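Local structure of endo-1,4-beta-xylanase (Pseudoalteromonas haloplanktis, 1XWT) at residues A[57-62]-A[96-101]; A[252-257]-A[279-284]. The protein catalyses the hydrolysis of internal beta-1,4 linkages in xylan as a cold-adapted member of glycoside hydrolase family 8. The protein carries 1 engineered substitution. All blocks are in the same frame, centred on the assembly; numbering follows the deposited sequence. Where two conformers were deposited one is given.

Contact 1 (A[57-62]-A[96-101]); sequences GVYKAH and FDNLWR
Ala61 and His62 meet Asn98 and Leu99 where strand 58-62 crosses helix 96-101 at nearly a right angle (100°), the two axes passing 5.8 Å apart. This close approach lets the strand draw on a helical carbonyl: His62 N donates to Asn98 O over 3.1 Å, an almost straight bond although the donor lies well above the carbonyl plane. In return, the CA-H of Leu99 points at His62 O, against which Leu99 CD2 also rests.

Around this backbone pair the polar side chains interlock. The phenol oxygen of Tyr59 sits over the amide plane of Asn98, with OH 3.0 Å from CG, while ring and amide cross steeply. Tyr59 reaches this point because CG is anti to its backbone N (chi1 172°), and its OH shares a 2.7 Å hydrogen bond with His62 ND1. The imidazole lies alongside the Asn98 amide, their planes close to parallel, and its other nitrogen, NE2, is bonded to Tyr43.

Family 8 enzymes fold as an (alpha/alpha)6 barrel, and here a strand of the antiparallel sheet lies against helix 93-107 of the helical body. Lys60 and Ala61 both face Tyr53 in a classic beta bulge, and the guanidinium of Arg101 donates from NH1 to Lys60 O at 3.2 Å. A bend at chi3 (-54°) turns the end of the arginine back along its own helix, where NH1 and NH2 both grip Asn98 OD1, end-on. With OD1 thus held twice and Asn98 ND2 bonded to Tyr50 OH, the amide cannot readily rotate. Arg101 NE completes the network in a salt bridge with Glu165. Nearer the backbone, Ala61 CB touches Arg101 CB at 4.1 Å.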
ATOM      1  N   GLY A  57      -1.572  33.058   2.997  1.00 13.25           N
ATOM      2  CA  GLY A  57      -0.314  33.295   2.320  1.00 14.27           C
ATOM      3  C   GLY A  57       0.913  32.747   3.028  1.00 14.39           C
ATOM      4  O   GLY A  57       2.021  32.879   2.509  1.00 18.08           O
ATOM      5  N   VAL A  58       0.727  32.116   4.187  1.00 13.53           N
ATOM      6  CA  VAL A  58       1.835  31.554   4.974  1.00 12.80           C
ATOM      7  C   VAL A  58       1.945  30.043   4.681  1.00 12.12           C
ATOM      8  O   VAL A  58       0.983  29.300   4.857  1.00 11.82           O
ATOM      9  CB  VAL A  58       1.620  31.791   6.480  1.00 13.86           C
ATOM     10  CG1 VAL A  58       2.760  31.191   7.284  1.00 14.28           C
ATOM     11  CG2 VAL A  58       1.503  33.291   6.787  1.00 15.41           C
ATOM     12  N   TYR A  59       3.113  29.606   4.214  1.00 12.12           N
ATOM     13  CA  TYR A  59       3.364  28.189   3.944  1.00 12.02           C
ATOM     14  C   TYR A  59       3.259  27.360   5.227  1.00 11.45           C
ATOM     15  O   TYR A  59       3.803  27.729   6.280  1.00 11.76           O
ATOM     16  CB  TYR A  59       4.744  27.963   3.269  1.00 12.20           C
ATOM     17  CG  TYR A  59       5.056  26.470   3.192  1.00 11.65           C
ATOM     18  CD1 TYR A  59       4.443  25.671   2.244  1.00 11.39           C
ATOM     19  CD2 TYR A  59       5.898  25.854   4.112  1.00 11.74           C
ATOM     20  CE1 TYR A  59       4.645  24.293   2.232  1.00 10.89           C
ATOM     21  CE2 TYR A  59       6.121  24.489   4.103  1.00 10.61           C
ATOM     22  CZ  TYR A  59       5.491  23.717   3.162  1.00 10.26           C
ATOM     23  OH  TYR A  59       5.699  22.361   3.183  1.00 10.56           O
ATOM     24  N   LYS A  60       2.546  26.238   5.153  1.00 10.40           N
ATOM     25  CA  LYS A  60       2.408  25.314   6.288  1.00 10.50           C
ATOM     26  C   LYS A  60       3.060  23.949   6.053  1.00  9.94           C
ATOM     27  O   LYS A  60       3.970  23.552   6.783  1.00 10.30           O
ATOM     28  CB  LYS A  60       0.941  25.163   6.688  1.00 10.95           C
ATOM     29  CG  LYS A  60       0.232  26.467   7.119  1.00 10.84           C
ATOM     30  CD  LYS A  60       0.750  27.007   8.456  1.00 13.06           C
ATOM     31  CE  LYS A  60       0.218  28.395   8.768  1.00 14.68           C
ATOM     32  NZ  LYS A  60       0.794  28.884  10.063  1.00 17.79           N
ATOM     33  N   ALA A  61       2.579  23.216   5.063  1.00  9.41           N
ATOM     34  CA  ALA A  61       3.010  21.846   4.849  1.00  8.76           C
ATOM     35  C   ALA A  61       2.579  21.402   3.451  1.00  9.16           C
ATOM     36  O   ALA A  61       2.090  22.229   2.690  1.00 10.15           O
ATOM     37  CB  ALA A  61       2.422  20.951   5.933  1.00  8.55           C
ATOM     38  N   HIS A  62       2.781  20.131   3.108  1.00  9.06           N
ATOM     39  CA  HIS A  62       2.371  19.599   1.807  1.00  9.14           C
ATOM     40  C   HIS A  62       1.450  18.393   1.985  1.00  8.92           C
ATOM     41  O   HIS A  62       1.497  17.692   2.996  1.00  8.71           O
ATOM     42  CB  HIS A  62       3.615  19.139   0.993  1.00  9.32           C
ATOM     43  CG  HIS A  62       4.294  20.229   0.213  1.00  9.64           C
ATOM     44  ND1 HIS A  62       4.916  21.296   0.802  1.00 10.34           N
ATOM     45  CD2 HIS A  62       4.592  20.301  -1.097  1.00 11.68           C
ATOM     46  CE1 HIS A  62       5.397  22.089  -0.143  1.00 12.01           C
ATOM     47  NE2 HIS A  62       5.235  21.498  -1.303  1.00 11.25           N
ATOM     48  N   PHE A  96       9.511  14.387   2.393  1.00  8.06           N
ATOM     49  CA  PHE A  96       9.051  13.585   3.520  1.00  7.96           C
ATOM     50  C   PHE A  96       8.554  14.450   4.660  1.00  7.68           C
ATOM     51  O   PHE A  96       7.453  14.272   5.181  1.00  7.94           O
ATOM     52  CB  PHE A  96      10.190  12.682   4.009  1.00  7.87           C
ATOM     53  CG  PHE A  96       9.789  11.708   5.079  1.00  7.75           C
ATOM     54  CD1 PHE A  96       9.594  12.114   6.392  1.00  7.80           C
ATOM     55  CD2 PHE A  96       9.599  10.359   4.776  1.00  7.32           C
ATOM     56  CE1 PHE A  96       9.202  11.198   7.358  1.00  8.09           C
ATOM     57  CE2 PHE A  96       9.226   9.440   5.752  1.00  7.91           C
ATOM     58  CZ  PHE A  96       9.025   9.869   7.025  1.00  8.33           C
ATOM     59  N   ASP A  97       9.381  15.386   5.087  1.00  7.89           N
ATOM     60  CA  ASP A  97       9.082  16.212   6.246  1.00  7.72           C
ATOM     61  C   ASP A  97       7.842  17.084   6.006  1.00  8.46           C
ATOM     62  O   ASP A  97       7.034  17.283   6.920  1.00  7.84           O
ATOM     63  CB  ASP A  97      10.270  17.122   6.590  1.00  8.69           C
ATOM     64  CG  ASP A  97      11.447  16.381   7.199  1.00  8.87           C
ATOM     65  OD1 ASP A  97      11.316  15.164   7.505  1.00  9.40           O
ATOM     66  OD2 ASP A  97      12.527  16.990   7.409  1.00 11.58           O
ATOM     67  N   ASN A  98       7.706  17.619   4.807  1.00  7.94           N
ATOM     68  CA  ASN A  98       6.549  18.460   4.481  1.00  8.14           C
ATOM     69  C   ASN A  98       5.242  17.653   4.527  1.00  8.07           C
ATOM     70  O   ASN A  98       4.203  18.147   4.995  1.00  8.59           O
ATOM     71  CB  ASN A  98       6.714  19.158   3.125  1.00  8.80           C
ATOM     72  CG  ASN A  98       7.809  20.211   3.112  1.00  8.05           C
ATOM     73  OD1 ASN A  98       8.223  20.720   4.146  1.00  9.32           O
ATOM     74  ND2 ASN A  98       8.293  20.525   1.908  1.00  9.15           N
ATOM     75  N   LEU A  99       5.283  16.400   4.054  1.00  7.89           N
ATOM     76  CA  LEU A  99       4.116  15.514   4.154  1.00  7.85           C
ATOM     77  C   LEU A  99       3.829  15.083   5.602  1.00  7.96           C
ATOM     78  O   LEU A  99       2.679  15.088   6.033  1.00  8.17           O
ATOM     79  CB  LEU A  99       4.332  14.264   3.299  1.00  8.21           C
ATOM     80  CG  LEU A  99       4.342  14.448   1.774  1.00  8.01           C
ATOM     81  CD1 LEU A  99       4.684  13.137   1.088  1.00  9.10           C
ATOM     82  CD2 LEU A  99       3.029  15.008   1.234  1.00  9.11           C
ATOM     83  N   TRP A 100       4.865  14.737   6.361  1.00  8.10           N
ATOM     84  CA  TRP A 100       4.647  14.281   7.737  1.00  8.02           C
ATOM     85  C   TRP A 100       4.139  15.438   8.612  1.00  7.61           C
ATOM     86  O   TRP A 100       3.258  15.252   9.438  1.00  8.31           O
ATOM     87  CB  TRP A 100       5.929  13.612   8.312  1.00  7.50           C
ATOM     88  CG  TRP A 100       5.796  13.190   9.738  1.00  7.83           C
ATOM     89  CD1 TRP A 100       6.642  13.501  10.736  1.00  8.07           C
ATOM     90  CD2 TRP A 100       4.755  12.390  10.327  1.00  8.07           C
ATOM     91  NE1 TRP A 100       6.192  12.978  11.919  1.00  9.19           N
ATOM     92  CE2 TRP A 100       5.024  12.310  11.703  1.00  8.51           C
ATOM     93  CE3 TRP A 100       3.586  11.771   9.842  1.00  8.12           C
ATOM     94  CZ2 TRP A 100       4.190  11.643  12.597  1.00  9.12           C
ATOM     95  CZ3 TRP A 100       2.763  11.102  10.745  1.00  8.66           C
ATOM     96  CH2 TRP A 100       3.060  11.066  12.096  1.00  8.76           C
ATOM     97  N   ARG A 101       4.644  16.654   8.387  1.00  8.14           N
ATOM     98  CA  ARG A 101       4.158  17.808   9.132  1.00  8.60           C
ATOM     99  C   ARG A 101       2.655  17.973   8.948  1.00  8.27           C
ATOM    100  O   ARG A 101       1.934  18.268   9.899  1.00  8.73           O
ATOM    101  CB  ARG A 101       4.873  19.089   8.669  1.00  9.17           C
ATOM    102  CG  ARG A 101       4.770  20.268   9.643  1.00  9.24           C
ATOM    103  CD  ARG A 101       5.414  21.591   9.132  1.00 10.18           C
ATOM    104  NE  ARG A 101       6.803  21.323   8.752  1.00  9.32           N
ATOM    105  CZ  ARG A 101       7.268  21.259   7.510  1.00  9.94           C
ATOM    106  NH1 ARG A 101       6.513  21.632   6.472  1.00 10.51           N
ATOM    107  NH2 ARG A 101       8.494  20.800   7.297  1.00 11.59           N
TER

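Contact 2 (A[252-257]-A[279-284]); sequences PTFLSR and EFNAWR. Engineered in segment 279-284: Asn281 (natural residue Asp).
The backbones come closest at Phe254 and Ala282, whose CA atoms are 5.1 Å apart, and everything that passes between the two segments is van der Waals contact. The methyl of Ala282 points at the backbone of 252-254, with CB 3.7 Å from Pro252 O, a buried carbonyl that has no polar partner in the model. Beside it, the carboxylate of Glu279 lies against the start of the phenylalanine side chain, where OE2 comes within 3.6 Å of Phe254 CB. Ring and carboxylate planes are only 27° apart, but the two groups cross obliquely. Within its own segment, Leu255 CG lies over the centre of one face of the Phe254 ring.

Hydrogen bonds instead act within each segment. Glu279 curls back, chi1 and chi2 both near 49°, to receive the backbone N-H groups two and three residues further on: Ala282 N reaches the syn side of OE2 at 2.9 Å, and Asn281 N meets OE1 from above the carboxylate plane. Asn281 is an engineered replacement of aspartate. In the (alpha/alpha)6 barrel this turn leads into helix 283-296, and the loop following helix 219-243 packs against it. With a leucine in place of Glu279, the backbone N-H groups of Asn281 and Ala282 would probably be left without their acceptors and the turn less firmly fixed. Backbone bonds between Phe254 and Trp277 tie the loop to strand 277-278.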
ATOM      1  N   PRO A 252      -8.299 -12.330  -4.738  1.00  8.08           N
ATOM      2  CA  PRO A 252      -8.628 -11.941  -3.364  1.00  8.58           C
ATOM      3  C   PRO A 252      -9.720 -10.881  -3.396  1.00  8.33           C
ATOM      4  O   PRO A 252      -9.966 -10.231  -4.420  1.00  9.11           O
ATOM      5  CB  PRO A 252      -7.298 -11.390  -2.843  1.00  8.85           C
ATOM      6  CG  PRO A 252      -6.649 -10.802  -4.085  1.00  8.84           C
ATOM      7  CD  PRO A 252      -7.022 -11.750  -5.195  1.00  8.35           C
ATOM      8  N   THR A 253     -10.355 -10.658  -2.244  1.00  8.44           N
ATOM      9  CA  THR A 253     -11.507  -9.776  -2.153  1.00  8.73           C
ATOM     10  C   THR A 253     -11.267  -8.587  -1.226  1.00  8.29           C
ATOM     11  O   THR A 253     -10.344  -8.555  -0.419  1.00  8.68           O
ATOM     12  CB  THR A 253     -12.776 -10.559  -1.690  1.00  8.92           C
ATOM     13  OG1 THR A 253     -12.695 -11.023  -0.327  1.00  9.43           O
ATOM     14  CG2 THR A 253     -13.025 -11.808  -2.543  1.00 10.13           C
ATOM     15  N   PHE A 254     -12.177  -7.624  -1.337  1.00  8.65           N
ATOM     16  CA  PHE A 254     -12.173  -6.391  -0.549  1.00  7.96           C
ATOM     17  C   PHE A 254     -12.180  -6.658   0.953  1.00  8.01           C
ATOM     18  O   PHE A 254     -11.330  -6.133   1.674  1.00  8.48           O
ATOM     19  CB  PHE A 254     -13.408  -5.559  -1.018  1.00  8.17           C
ATOM     20  CG  PHE A 254     -13.802  -4.387  -0.140  1.00  8.34           C
ATOM     21  CD1 PHE A 254     -12.870  -3.585   0.500  1.00  9.50           C
ATOM     22  CD2 PHE A 254     -15.145  -4.055  -0.058  1.00  9.01           C
ATOM     23  CE1 PHE A 254     -13.295  -2.505   1.281  1.00 11.38           C
ATOM     24  CE2 PHE A 254     -15.571  -2.970   0.702  1.00 10.50           C
ATOM     25  CZ  PHE A 254     -14.652  -2.223   1.382  1.00 11.05           C
ATOM     26  N   LEU A 255     -13.124  -7.476   1.427  1.00  8.29           N
ATOM     27  CA  LEU A 255     -13.297  -7.736   2.856  1.00  8.29           C
ATOM     28  C   LEU A 255     -13.250  -9.230   3.174  1.00  8.65           C
ATOM     29  O   LEU A 255     -13.666 -10.068   2.365  1.00  8.73           O
ATOM     30  CB  LEU A 255     -14.619  -7.150   3.389  1.00  9.06           C
ATOM     31  CG  LEU A 255     -14.691  -5.623   3.359  1.00  9.45           C
ATOM     32  CD1 LEU A 255     -16.109  -5.167   3.735  1.00  9.94           C
ATOM     33  CD2 LEU A 255     -13.675  -4.977   4.273  1.00 10.01           C
ATOM     34  N   SER A 256     -12.726  -9.533   4.356  1.00  8.64           N
ATOM     35  CA  SER A 256     -12.584 -10.893   4.838  1.00  8.64           C
ATOM     36  C   SER A 256     -12.893 -10.989   6.328  1.00  8.91           C
ATOM     37  O   SER A 256     -12.614 -10.069   7.096  1.00  9.36           O
ATOM     38  CB  SER A 256     -11.139 -11.356   4.599  1.00  9.26           C
ATOM     39  OG  SER A 256     -10.877 -12.689   5.053  1.00 10.23           O
ATOM     40  N   ARG A 257     -13.388 -12.147   6.754  1.00  8.74           N
ATOM     41  CA  ARG A 257     -13.452 -12.495   8.182  1.00  9.38           C
ATOM     42  C   ARG A 257     -12.065 -12.906   8.651  1.00  9.79           C
ATOM     43  O   ARG A 257     -11.162 -13.088   7.848  1.00 10.32           O
ATOM     44  CB  ARG A 257     -14.475 -13.628   8.422  1.00 10.70           C
ATOM     45  CG  ARG A 257     -15.877 -13.270   7.945  1.00 11.08           C
ATOM     46  CD  ARG A 257     -16.377 -11.994   8.580  1.00 11.66           C
ATOM     47  NE  ARG A 257     -17.793 -11.694   8.337  1.00 12.04           N
ATOM     48  CZ  ARG A 257     -18.390 -10.637   8.842  1.00 12.69           C
ATOM     49  NH1 ARG A 257     -17.708  -9.768   9.587  1.00 13.01           N
ATOM     50  NH2 ARG A 257     -19.667 -10.425   8.587  1.00 15.17           N
ATOM     51  N   GLU A 279     -11.749  -5.433  -6.143  1.00  9.24           N
ATOM     52  CA  GLU A 279     -11.905  -4.046  -6.563  1.00  9.28           C
ATOM     53  C   GLU A 279     -10.618  -3.265  -6.256  1.00 10.09           C
ATOM     54  O   GLU A 279      -9.540  -3.860  -6.142  1.00  9.78           O
ATOM     55  CB  GLU A 279     -13.198  -3.431  -5.973  1.00  9.93           C
ATOM     56  CG  GLU A 279     -13.408  -3.624  -4.484  1.00 10.22           C
ATOM     57  CD  GLU A 279     -12.198  -3.257  -3.667  1.00 10.12           C
ATOM     58  OE1 GLU A 279     -12.099  -2.096  -3.189  1.00 11.43           O
ATOM     59  OE2 GLU A 279     -11.312  -4.133  -3.533  1.00  9.71           O
ATOM     60  N   PHE A 280     -10.719  -1.946  -6.122  1.00 10.39           N
ATOM     61  CA  PHE A 280      -9.554  -1.084  -6.063  1.00 11.66           C
ATOM     62  C   PHE A 280      -8.625  -1.423  -4.887  1.00 10.26           C
ATOM     63  O   PHE A 280      -7.405  -1.454  -5.034  1.00 10.95           O
ATOM     64  CB  PHE A 280     -10.023   0.378  -6.045  1.00 13.12           C
ATOM     65  CG  PHE A 280     -11.066   0.656  -7.107  1.00 18.27           C
ATOM     66  CD1 PHE A 280     -10.688   0.866  -8.415  1.00 21.86           C
ATOM     67  CD2 PHE A 280     -12.434   0.605  -6.808  1.00 21.26           C
ATOM     68  CE1 PHE A 280     -11.661   1.063  -9.422  1.00 23.44           C
ATOM     69  CE2 PHE A 280     -13.395   0.793  -7.809  1.00 24.13           C
ATOM     70  CZ  PHE A 280     -12.999   1.031  -9.101  1.00 24.19           C
ATOM     71  N   ASN A 281      -9.187  -1.705  -3.716  1.00 10.03           N
ATOM     72  CA  ASN A 281      -8.353  -2.130  -2.577  1.00 10.31           C
ATOM     73  C   ASN A 281      -7.669  -3.484  -2.830  1.00  9.19           C
ATOM     74  O   ASN A 281      -6.474  -3.643  -2.616  1.00  9.09           O
ATOM     75  CB  ASN A 281      -9.191  -2.279  -1.301  0.60 10.83           C
ATOM     76  CG  ASN A 281      -9.430  -0.971  -0.587  0.60 12.79           C
ATOM     77  OD1 ASN A 281      -9.463  -0.926   0.649  0.60 14.31           O
ATOM     78  ND2 ASN A 281      -9.594   0.113  -1.353  0.60 12.80           N
ATOM     79  N   ALA A 282      -8.468  -4.445  -3.298  1.00  8.73           N
ATOM     80  CA  ALA A 282      -8.001  -5.806  -3.502  1.00  8.39           C
ATOM     81  C   ALA A 282      -6.863  -5.882  -4.511  1.00  8.32           C
ATOM     82  O   ALA A 282      -6.040  -6.814  -4.440  1.00  8.32           O
ATOM     83  CB  ALA A 282      -9.127  -6.711  -3.927  1.00  8.49           C
ATOM     84  N   TRP A 283      -6.767  -4.902  -5.422  1.00  8.29           N
ATOM     85  CA  TRP A 283      -5.633  -4.871  -6.349  1.00  8.57           C
ATOM     86  C   TRP A 283      -4.284  -5.028  -5.606  1.00  8.41           C
ATOM     87  O   TRP A 283      -3.318  -5.586  -6.147  1.00  9.02           O
ATOM     88  CB  TRP A 283      -5.508  -3.549  -7.118  1.00  8.91           C
ATOM     89  CG  TRP A 283      -6.589  -3.137  -8.068  1.00  8.82           C
ATOM     90  CD1 TRP A 283      -7.679  -3.851  -8.474  1.00  8.78           C
ATOM     91  CD2 TRP A 283      -6.660  -1.871  -8.731  1.00  9.38           C
ATOM     92  NE1 TRP A 283      -8.427  -3.092  -9.343  1.00  9.46           N
ATOM     93  CE2 TRP A 283      -7.832  -1.864  -9.495  1.00 10.42           C
ATOM     94  CE3 TRP A 283      -5.857  -0.729  -8.729  1.00 11.03           C
ATOM     95  CZ2 TRP A 283      -8.212  -0.769 -10.265  1.00 12.01           C
ATOM     96  CZ3 TRP A 283      -6.246   0.368  -9.481  1.00 12.42           C
ATOM     97  CH2 TRP A 283      -7.409   0.339 -10.235  1.00 14.05           C
ATOM     98  N   ARG A 284      -4.209  -4.421  -4.425  1.00  7.67           N
ATOM     99  CA  ARG A 284      -2.962  -4.354  -3.671  1.00  8.33           C
ATOM    100  C   ARG A 284      -2.531  -5.667  -3.034  1.00  7.94           C
ATOM    101  O   ARG A 284      -1.374  -5.793  -2.647  1.00  8.34           O
ATOM    102  CB  ARG A 284      -3.024  -3.258  -2.596  1.00  8.30           C
ATOM    103  CG  ARG A 284      -3.306  -1.855  -3.155  1.00  9.38           C
ATOM    104  CD  ARG A 284      -3.015  -0.764  -2.182  1.00 11.31           C
ATOM    105  NE  ARG A 284      -3.809  -0.750  -0.947  1.00 12.08           N
ATOM    106  CZ  ARG A 284      -4.996  -0.179  -0.805  1.00 13.20           C
ATOM    107  NH1 ARG A 284      -5.658   0.320  -1.837  1.00 12.30           N
ATOM    108  NH2 ARG A 284      -5.541  -0.132   0.389  1.00 16.22           N
TER

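How the contacts relate
Two ways of joining distant chain segments appear here, on opposite sides of the chain's centre, with contact centres about 32 Å apart. Contact 1 is peripheral and only partly buried; it pairs regular elements, a sheet strand and a helix, through polar groups that bond across the interface. Contact 2 lies deeper, about 12 Å from the chain's centre rather than 22 Å, and brings an irregular loop against the turn that opens a helix. There the hydrogen bonds stay within each segment, and van der Waals contact, some of it made by polar atoms, joins the two. The contacts share no strand or helix and follow one another along the chain, within the same family 8 range.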